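Local coordinates for protein glucosamine 6-phosphate N-acetyltransferase (Arabidopsis thaliana, PDB 3T90) that catalyses transfer of the acetyl group from acetyl-CoA to D-glucosamine 6-phosphate, giving N-acetyl-D-glucosamine 6-phosphate on the route to UDP-GlcNAc, at residues V120-S125 against V130-C135; K6-K9 against S13-R16; G48-I53 against I72-L77. One frame throughout, in Å; residues are numbered along the deposited sequence.

Contact 1 (V120-S125 against V130-C135); sequences VILDCS and VFYEKC. With EPE (4-(2-hydroxyethyl)-1-piperazine ethanesulfonic acid), chain B.
The phenol ring of Tyr132 is sandwiched: Leu122 CD1 sits 3.9 Å above the middle of one face, almost exactly on the ring normal, and the edge of the Phe131 ring meets the opposite face, its CD2 over the centre. At the rim, in plane, lies C8 of a bound HEPES molecule. The methyl contact is a CH-pi one, and the second methyl of the same leucine, CD2, reaches the CE1 side of the ring at 3.5 Å from Tyr132 CE1. Leu122 CB already points toward the helix, and chi1 of 60° with chi2 of 81° places the two methyls. Cys124 comes in obliquely, with CB 3.7 Å from Tyr132 CE2 and SG making a sulfur-aromatic contact. In the GNAT fold this is where strand 119-124 hands over to the short helix 129-133, which by similarity carries part of the acetyl-CoA site, Tyr132 included. HEPES, probably from the crystallisation liquor, donates from N4 to Tyr132 OH at 3.2 Å; its hydroxyl O8 adds a weak bond to the same oxygen, while C2 lies over one face of Phe131. Val105 and Met137 also pack against Tyr132, and Met144 of the second subunit touches it too.

Contact 2 (K6-K9 against S13-R16); sequences KIRK and SDKR
Arg8 and Asp14 reach for each other from opposite directions and meet end-on, NH1 and NH2 of the guanidinium each taking one carboxylate oxygen. NH2 lies 2.7 Å from OD1 in this Arg8-Asp14 salt bridge, and its N-H points nearly straight at the oxygen (167°). The partner bond, from Arg8 NH1 to Asp14 OD2, is 2.8 Å long and uses the syn lone pair of OD2. Both oxygens stay close to the guanidinium plane, and the two flat groups are turned by just 27°, so the pair is nearly coplanar. The arginine chain is extended from CG to NE, which carries the charge across to the turn.

More bonds fix the rotation of the group. NH1 of Arg8 also donates to the carbonyl O of Lys9 at 3.0 Å, bent and tilted out of the carbonyl plane, while NH2 has a second salt-bridge partner in Glu57. On the aspartate, OD2 accepts from the backbone N of Glu11 as well. Asp14 is buried, with Val55 of strand 51-58 against it; the guanidinium and the N-H of Glu11 probably compensate its charge.

Beyond this salt bridge the two segments stand apart. The nearest CA atoms, those of Lys9 and Asp14, are 9.9 Å from each other, and the segments bury little surface between them. Lys9 contributes its carbonyl; in contrast to the buried Asp14 it is exposed, and its side chain leads away from the loop, the residue touching Phe107 of helix 100-114.

What results is a bidentate arginine-aspartate bridge pinning a 3-10 turn, in the loop that leads to helix 19-23, onto the outermost N-terminal strand of the GNAT sheet.

Contact 3 (G48-I53 against I72-L77); sequences GDDHVI and IEKKFL
Two donors converge on the carbonyl oxygen of Asp50. The amide N of Ile72 reaches Asp50 O at 2.8 Å with an almost linear N-H (178°), and a water gives one hydrogen to Asp50 O at 2.7 Å. That water spends its other hydrogen on Ile72 O, 2.9 Å away, so it bridges the two backbones beside the direct bond.

The side chain of Asp50 adds a charged link. Its OD2 takes the ammonium of Lys74, NZ to OD2 3.1 Å, in a salt bridge that comes from above the carboxylate plane. Lys74 is stretched out until its last torsion, where a bend (chi4 90°) turns NZ onto the aspartate; the two chains cross at about a right angle. Asp50 OD1 rests on the branched carbon of Ile72, at 3.9 Å from CB, while Ile72 CD1 packs against Asp49 O, an oxygen whose hydrogen bond comes from His111 NE2.

This ties the short 3-10 turn that leads into strand 51-58 to the last residues of strand 63-74, at the open end of their antiparallel beta hairpin in the GNAT sheet, just before Lys75, Phe76 and Leu77 of the probable substrate site.

In the fold
Along the chain the order is contact 2, contact 3, contact 1, and all reach the same mixed sheet. Contact 2 is on outermost strand 5-9, contact 3 on the next two, 51-58 and 63-74, and contact 1, beyond strand 82-91, on 119-124, the last within this chain. Contacts 2 and 3 touch, Lys9 CB lying 3.6 Å from Ile53 O, although their centres are about 22 Å apart. Contact 1 is about 24 Å from contact 2, across the chain's centre, and about 19 Å from contact 3. By similarity, contact 1 holds acetyl-CoA-site residues and contact 3 leads into the substrate site; contact 2 is a structural tie. Strand 119-124 continues the sheet into the second subunit, which contact 3 also meets.

Contact 1 (V120-S125 against V130-C135)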
loop_
_atom_site.group_PDB
_atom_site.type_symbol
_atom_site.label_atom_id
_atom_site.label_comp_id
_atom_site.label_asym_id
_atom_site.label_seq_id
_atom_site.Cartn_x
_atom_site.Cartn_y
_atom_site.Cartn_z
ATOM N N VAL A 120 -10.077 -2.960 2.160
ATOM C CA VAL A 120 -8.929 -3.542 1.440
ATOM C C VAL A 120 -8.942 -3.008 0.037
ATOM O O VAL A 120 -10.004 -2.840 -0.541
ATOM C CB VAL A 120 -8.942 -5.048 1.466
ATOM C CG1 VAL A 120 -10.207 -5.674 0.974
ATOM C CG2 VAL A 120 -7.749 -5.617 0.880
ATOM N N ILE A 121 -7.765 -2.698 -0.472
ATOM C CA ILE A 121 -7.585 -2.248 -1.831
ATOM C C ILE A 121 -6.527 -2.972 -2.559
ATOM O O ILE A 121 -5.620 -3.526 -1.948
ATOM C CB ILE A 121 -7.326 -0.730 -1.810
ATOM C CG1 ILE A 121 -6.071 -0.328 -0.929
ATOM C CG2 ILE A 121 -8.559 0.026 -1.274
ATOM C CD1 ILE A 121 -5.755 1.208 -0.978
ATOM N N LEU A 122 -6.644 -2.922 -3.868
ATOM C CA LEU A 122 -5.578 -3.511 -4.730
ATOM C C LEU A 122 -5.673 -2.833 -6.070
ATOM O O LEU A 122 -6.634 -2.101 -6.359
ATOM C CB LEU A 122 -5.694 -5.022 -4.875
ATOM C CG LEU A 122 -7.021 -5.570 -5.499
ATOM C CD1 LEU A 122 -7.017 -5.480 -7.047
ATOM C CD2 LEU A 122 -7.273 -7.048 -4.936
ATOM N N ASP A 123 -4.645 -3.004 -6.883
ATOM C CA ASP A 123 -4.667 -2.493 -8.280
ATOM C C ASP A 123 -4.582 -3.649 -9.260
ATOM O O ASP A 123 -3.950 -4.682 -8.987
ATOM C CB ASP A 123 -3.528 -1.475 -8.470
ATOM C CG ASP A 123 -3.559 -0.326 -7.475
ATOM O OD1 ASP A 123 -4.447 0.522 -7.572
ATOM O OD2 ASP A 123 -2.590 -0.139 -6.701
ATOM N N CYS A 124 -5.252 -3.448 -10.403
ATOM C CA CYS A 124 -5.294 -4.490 -11.451
ATOM C C CYS A 124 -5.433 -3.877 -12.799
ATOM O O CYS A 124 -5.708 -2.679 -12.921
ATOM C CB CYS A 124 -6.390 -5.522 -11.180
ATOM S SG CYS A 124 -8.023 -4.835 -11.280
ATOM N N SER A 125 -5.272 -4.698 -13.838
ATOM C CA SER A 125 -5.595 -4.229 -15.178
ATOM C C SER A 125 -7.076 -4.004 -15.332
ATOM O O SER A 125 -7.911 -4.637 -14.671
ATOM C CB SER A 125 -5.112 -5.215 -16.258
ATOM O OG SER A 125 -5.892 -6.452 -16.098
ATOM N N VAL A 130 -13.510 -7.404 -13.749
ATOM C CA VAL A 130 -14.656 -8.252 -13.491
ATOM C C VAL A 130 -14.295 -9.397 -12.536
ATOM O O VAL A 130 -15.133 -9.765 -11.733
ATOM C CB VAL A 130 -15.267 -8.766 -14.853
ATOM C CG1 VAL A 130 -16.332 -9.762 -14.660
ATOM C CG2 VAL A 130 -15.871 -7.554 -15.631
ATOM N N PHE A 131 -13.072 -9.922 -12.591
ATOM C CA PHE A 131 -12.608 -10.903 -11.647
ATOM C C PHE A 131 -12.757 -10.431 -10.205
ATOM O O PHE A 131 -13.293 -11.113 -9.336
ATOM C CB PHE A 131 -11.139 -11.317 -11.903
ATOM C CG PHE A 131 -10.608 -12.232 -10.852
ATOM C CD1 PHE A 131 -10.886 -13.618 -10.854
ATOM C CD2 PHE A 131 -9.825 -11.723 -9.838
ATOM C CE1 PHE A 131 -10.348 -14.403 -9.816
ATOM C CE2 PHE A 131 -9.286 -12.534 -8.787
ATOM C CZ PHE A 131 -9.605 -13.877 -8.803
ATOM N N TYR A 132 -12.231 -9.235 -9.945
ATOM C CA TYR A 132 -12.283 -8.723 -8.599
ATOM C C TYR A 132 -13.677 -8.297 -8.193
ATOM O O TYR A 132 -13.977 -8.331 -7.008
ATOM C CB TYR A 132 -11.237 -7.584 -8.403
ATOM C CG TYR A 132 -9.828 -8.137 -8.440
ATOM C CD1 TYR A 132 -9.378 -8.903 -7.366
ATOM C CD2 TYR A 132 -9.009 -8.006 -9.557
ATOM C CE1 TYR A 132 -8.081 -9.436 -7.357
ATOM C CE2 TYR A 132 -7.745 -8.565 -9.586
ATOM C CZ TYR A 132 -7.294 -9.266 -8.485
ATOM O OH TYR A 132 -5.993 -9.768 -8.508
ATOM N N GLU A 133 -14.511 -7.893 -9.147
ATOM C CA GLU A 133 -15.932 -7.672 -8.775
ATOM C C GLU A 133 -16.578 -8.948 -8.221
ATOM O O GLU A 133 -17.452 -8.866 -7.323
ATOM C CB GLU A 133 -16.746 -7.100 -9.963
ATOM C CG GLU A 133 -16.296 -5.665 -10.377
ATOM C CD GLU A 133 -17.063 -5.111 -11.607
ATOM O OE1 GLU A 133 -17.380 -5.911 -12.515
ATOM O OE2 GLU A 133 -17.248 -3.910 -11.674
ATOM N N LYS A 134 -16.142 -10.091 -8.735
ATOM C CA LYS A 134 -16.635 -11.377 -8.233
ATOM C C LYS A 134 -16.220 -11.681 -6.830
ATOM O O LYS A 134 -16.847 -12.529 -6.207
ATOM C CB LYS A 134 -16.240 -12.534 -9.148
ATOM C CG LYS A 134 -17.057 -12.509 -10.434
ATOM C CD LYS A 134 -18.312 -11.655 -10.369
ATOM C CE LYS A 134 -18.816 -11.323 -11.754
ATOM N NZ LYS A 134 -17.631 -10.868 -12.609
ATOM N N CYS A 135 -15.209 -10.949 -6.310
ATOM C CA CYS A 135 -14.663 -11.063 -4.922
ATOM C C CYS A 135 -15.273 -9.984 -4.067
ATOM O O CYS A 135 -14.856 -9.835 -2.895
ATOM C CB CYS A 135 -13.135 -10.929 -4.919
ATOM S SG CYS A 135 -12.253 -12.249 -5.846
HETATM N N1 EPE B . -5.981 -13.767 -11.575
HETATM C C2 EPE B . -6.852 -12.573 -11.694
HETATM C C3 EPE B . -6.049 -11.251 -11.850
HETATM N N4 EPE B . -4.800 -11.190 -11.065
HETATM C C5 EPE B . -4.042 -12.389 -11.046
HETATM C C6 EPE B . -4.990 -13.471 -10.539
HETATM C C7 EPE B . -3.873 -10.049 -11.093
HETATM C C8 EPE B . -4.468 -8.672 -11.022
HETATM O O8 EPE B . -3.875 -7.924 -9.983
HETATM C C9 EPE B . -6.781 -14.918 -11.081
HETATM C C10 EPE B . -7.329 -15.749 -12.242
HETATM S S EPE B . -7.604 -17.524 -11.859
HETATM O O1S EPE B . -6.355 -18.229 -12.122
HETATM O O2S EPE B . -8.092 -17.709 -10.513
HETATM O O3S EPE B . -8.781 -18.025 -12.581
#

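Contact 2 (K6-K9 against S13-R16)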
loop_
_atom_site.group_PDB
_atom_site.type_symbol
_atom_site.label_atom_id
_atom_site.label_comp_id
_atom_site.label_asym_id
_atom_site.label_seq_id
_atom_site.Cartn_x
_atom_site.Cartn_y
_atom_site.Cartn_z
ATOM N N LYS A 6 -3.492 -26.935 -1.341
ATOM C CA LYS A 6 -3.480 -26.583 0.071
ATOM C C LYS A 6 -3.174 -25.087 0.242
ATOM O O LYS A 6 -2.084 -24.610 -0.204
ATOM C CB LYS A 6 -2.527 -27.473 0.881
ATOM C CG LYS A 6 -3.057 -28.947 1.159
ATOM C CD LYS A 6 -2.049 -29.785 2.044
ATOM C CE LYS A 6 -2.205 -29.573 3.616
ATOM N NZ LYS A 6 -1.034 -30.065 4.507
ATOM N N ILE A 7 -4.100 -24.375 0.886
ATOM C CA ILE A 7 -3.909 -22.945 1.139
ATOM C C ILE A 7 -3.288 -22.724 2.527
ATOM O O ILE A 7 -3.680 -23.379 3.502
ATOM C CB ILE A 7 -5.211 -22.101 0.924
ATOM C CG1 ILE A 7 -4.911 -20.628 1.018
ATOM C CG2 ILE A 7 -6.282 -22.461 1.937
ATOM C CD1 ILE A 7 -6.027 -19.777 0.428
ATOM N N ARG A 8 -2.305 -21.821 2.630
ATOM C CA ARG A 8 -1.559 -21.573 3.890
ATOM C C ARG A 8 -0.714 -20.275 3.758
ATOM O O ARG A 8 -0.858 -19.537 2.769
ATOM C CB ARG A 8 -0.603 -22.778 4.153
ATOM C CG ARG A 8 0.342 -23.071 2.962
ATOM C CD ARG A 8 1.375 -24.209 3.377
ATOM N NE ARG A 8 2.146 -24.622 2.256
ATOM C CZ ARG A 8 3.290 -23.981 1.939
ATOM N NH1 ARG A 8 3.635 -22.840 2.585
ATOM N NH2 ARG A 8 4.000 -24.449 0.913
ATOM N N LYS A 9 0.105 -19.957 4.749
ATOM C CA LYS A 9 1.035 -18.831 4.587
ATOM C C LYS A 9 2.334 -19.255 4.041
ATOM O O LYS A 9 2.748 -20.439 4.117
ATOM C CB LYS A 9 1.219 -18.164 5.947
ATOM C CG LYS A 9 -0.098 -17.454 6.441
ATOM C CD LYS A 9 0.110 -16.999 7.861
ATOM C CE LYS A 9 -1.227 -16.584 8.479
ATOM N NZ LYS A 9 -2.152 -17.750 8.730
ATOM N N SER A 13 10.754 -22.623 3.731
ATOM C CA SER A 13 11.098 -23.694 2.785
ATOM C C SER A 13 10.531 -23.492 1.429
ATOM O O SER A 13 10.818 -24.288 0.533
ATOM C CB SER A 13 10.702 -25.050 3.364
ATOM O OG SER A 13 9.407 -24.980 3.858
ATOM N N ASP A 14 9.602 -22.523 1.259
ATOM C CA ASP A 14 9.015 -22.321 -0.040
ATOM C C ASP A 14 10.005 -21.800 -1.088
ATOM O O ASP A 14 9.604 -21.857 -2.278
ATOM C CB ASP A 14 7.787 -21.379 0.027
ATOM C CG ASP A 14 6.590 -22.093 0.669
ATOM O OD1 ASP A 14 6.465 -23.312 0.540
ATOM O OD2 ASP A 14 5.742 -21.443 1.296
ATOM N N LYS A 15 11.196 -21.402 -0.668
ATOM C CA LYS A 15 12.209 -21.073 -1.668
ATOM C C LYS A 15 12.543 -22.293 -2.554
ATOM O O LYS A 15 12.965 -22.075 -3.703
ATOM C CB LYS A 15 13.452 -20.481 -0.989
ATOM C CG LYS A 15 14.172 -21.360 -0.089
ATOM C CD LYS A 15 15.409 -20.596 0.508
ATOM C CE LYS A 15 15.957 -21.255 1.690
ATOM N NZ LYS A 15 15.050 -21.112 2.894
ATOM N N ARG A 16 12.290 -23.520 -2.094
ATOM C CA ARG A 16 12.563 -24.643 -2.965
ATOM C C ARG A 16 11.305 -25.148 -3.699
ATOM O O ARG A 16 11.374 -26.188 -4.413
ATOM C CB ARG A 16 13.271 -25.767 -2.170
ATOM C CG ARG A 16 12.475 -26.312 -1.105
ATOM C CD ARG A 16 13.085 -27.638 -0.543
ATOM N NE ARG A 16 12.274 -28.162 0.557
ATOM C CZ ARG A 16 11.206 -28.960 0.411
ATOM N NH1 ARG A 16 10.828 -29.385 -0.796
ATOM N NH2 ARG A 16 10.532 -29.365 1.492
#

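Contact 3 (G48-I53 against I72-L77)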
loop_
_atom_site.group_PDB
_atom_site.type_symbol
_atom_site.label_atom_id
_atom_site.label_comp_id
_atom_site.label_asym_id
_atom_site.label_seq_id
_atom_site.Cartn_x
_atom_site.Cartn_y
_atom_site.Cartn_z
ATOM N N GLY A 48 4.699 -9.394 11.505
ATOM C CA GLY A 48 3.625 -10.138 12.113
ATOM C C GLY A 48 2.366 -10.081 11.310
ATOM O O GLY A 48 2.380 -10.175 10.083
ATOM N N ASP A 49 1.265 -9.921 12.026
ATOM C CA ASP A 49 -0.006 -9.898 11.362
ATOM C C ASP A 49 -0.271 -8.677 10.443
ATOM O O ASP A 49 -1.250 -8.654 9.722
ATOM C CB ASP A 49 -1.139 -10.071 12.405
ATOM C CG ASP A 49 -1.431 -11.562 12.754
ATOM O OD1 ASP A 49 -1.977 -11.725 13.865
ATOM O OD2 ASP A 49 -1.205 -12.554 11.963
ATOM N N ASP A 50 0.587 -7.697 10.482
ATOM C CA ASP A 50 0.456 -6.522 9.608
ATOM C C ASP A 50 1.010 -6.786 8.189
ATOM O O ASP A 50 0.910 -5.933 7.322
ATOM C CB ASP A 50 1.174 -5.339 10.221
ATOM C CG ASP A 50 0.455 -4.820 11.462
ATOM O OD1 ASP A 50 -0.768 -4.696 11.375
ATOM O OD2 ASP A 50 1.159 -4.577 12.474
ATOM N N HIS A 51 1.605 -7.974 7.948
ATOM C CA HIS A 51 2.125 -8.243 6.535
ATOM C C HIS A 51 2.125 -9.759 6.338
ATOM O O HIS A 51 3.157 -10.358 6.811
ATOM C CB HIS A 51 3.530 -7.601 6.329
ATOM C CG HIS A 51 3.948 -7.463 4.867
ATOM N ND1 HIS A 51 5.076 -6.760 4.448
ATOM C CD2 HIS A 51 3.345 -7.903 3.765
ATOM C CE1 HIS A 51 5.142 -6.835 3.112
ATOM N NE2 HIS A 51 4.127 -7.588 2.688
ATOM N N VAL A 52 1.087 -10.286 5.631
ATOM C CA VAL A 52 0.742 -11.736 5.416
ATOM C C VAL A 52 0.931 -12.090 3.906
ATOM O O VAL A 52 0.591 -11.306 3.037
ATOM C CB VAL A 52 -0.793 -12.154 5.714
ATOM C CG1 VAL A 52 -1.182 -13.537 5.035
ATOM C CG2 VAL A 52 -1.145 -12.131 7.177
ATOM N N ILE A 53 1.672 -13.164 3.635
ATOM C CA ILE A 53 1.731 -13.699 2.317
ATOM C C ILE A 53 1.023 -15.051 2.277
ATOM O O ILE A 53 1.422 -15.958 3.054
ATOM C CB ILE A 53 3.167 -13.861 1.829
ATOM C CG1 ILE A 53 3.878 -12.488 1.948
ATOM C CG2 ILE A 53 3.163 -14.460 0.388
ATOM C CD1 ILE A 53 5.303 -12.504 1.436
ATOM N N ILE A 72 -0.808 -4.249 5.897
ATOM C CA ILE A 72 -1.768 -3.414 6.607
ATOM C C ILE A 72 -1.102 -2.103 6.946
ATOM O O ILE A 72 0.014 -2.022 7.537
ATOM C CB ILE A 72 -2.332 -4.161 7.848
ATOM C CG1 ILE A 72 -3.182 -5.328 7.360
ATOM C CG2 ILE A 72 -3.316 -3.274 8.619
ATOM C CD1 ILE A 72 -3.773 -6.238 8.552
ATOM N N GLU A 73 -1.791 -1.036 6.530
ATOM C CA GLU A 73 -1.331 0.367 6.715
ATOM C C GLU A 73 -2.140 0.994 7.854
ATOM O O GLU A 73 -3.368 1.074 7.721
ATOM C CB GLU A 73 -1.633 1.137 5.460
ATOM C CG GLU A 73 -1.144 2.641 5.609
ATOM C CD GLU A 73 -1.821 3.524 4.613
ATOM O OE1 GLU A 73 -1.777 4.769 4.727
ATOM O OE2 GLU A 73 -2.500 3.072 3.670
ATOM N N LYS A 74 -1.468 1.455 8.888
ATOM C CA LYS A 74 -2.159 2.242 9.928
ATOM C C LYS A 74 -2.260 3.681 9.514
ATOM O O LYS A 74 -1.285 4.270 9.052
ATOM C CB LYS A 74 -1.379 2.146 11.202
ATOM C CG LYS A 74 -1.384 0.689 11.776
ATOM C CD LYS A 74 -0.610 0.599 13.068
ATOM C CE LYS A 74 -0.627 -0.871 13.486
ATOM N NZ LYS A 74 0.578 -1.577 12.881
ATOM N N LYS A 75 -3.441 4.279 9.727
ATOM C CA LYS A 75 -3.717 5.672 9.341
ATOM C C LYS A 75 -4.194 6.486 10.501
ATOM O O LYS A 75 -4.453 5.884 11.599
ATOM C CB LYS A 75 -4.826 5.677 8.272
ATOM C CG LYS A 75 -4.435 4.965 6.973
ATOM C CD LYS A 75 -5.581 5.145 6.000
ATOM C CE LYS A 75 -5.340 4.620 4.583
ATOM N NZ LYS A 75 -4.325 5.472 3.845
ATOM N N PHE A 76 -4.359 7.797 10.334
ATOM C CA PHE A 76 -5.063 8.615 11.320
ATOM C C PHE A 76 -6.516 8.781 10.969
ATOM O O PHE A 76 -7.371 8.857 11.846
ATOM C CB PHE A 76 -4.408 10.034 11.450
ATOM C CG PHE A 76 -3.071 10.028 12.135
ATOM C CD1 PHE A 76 -2.982 10.133 13.527
ATOM C CD2 PHE A 76 -1.929 9.934 11.421
ATOM C CE1 PHE A 76 -1.743 10.091 14.132
ATOM C CE2 PHE A 76 -0.696 9.897 12.049
ATOM C CZ PHE A 76 -0.619 10.008 13.413
ATOM N N LEU A 77 -6.838 8.825 9.703
ATOM C CA LEU A 77 -8.268 8.951 9.317
ATOM C C LEU A 77 -9.022 7.646 9.626
ATOM O O LEU A 77 -8.486 6.588 10.037
ATOM C CB LEU A 77 -8.424 9.604 7.917
ATOM C CG LEU A 77 -7.840 8.782 6.776
ATOM C CD1 LEU A 77 -8.667 7.510 6.413
ATOM C CD2 LEU A 77 -7.568 9.627 5.608
HETATM O O HOH W 1 2.419 -3.672 7.440
#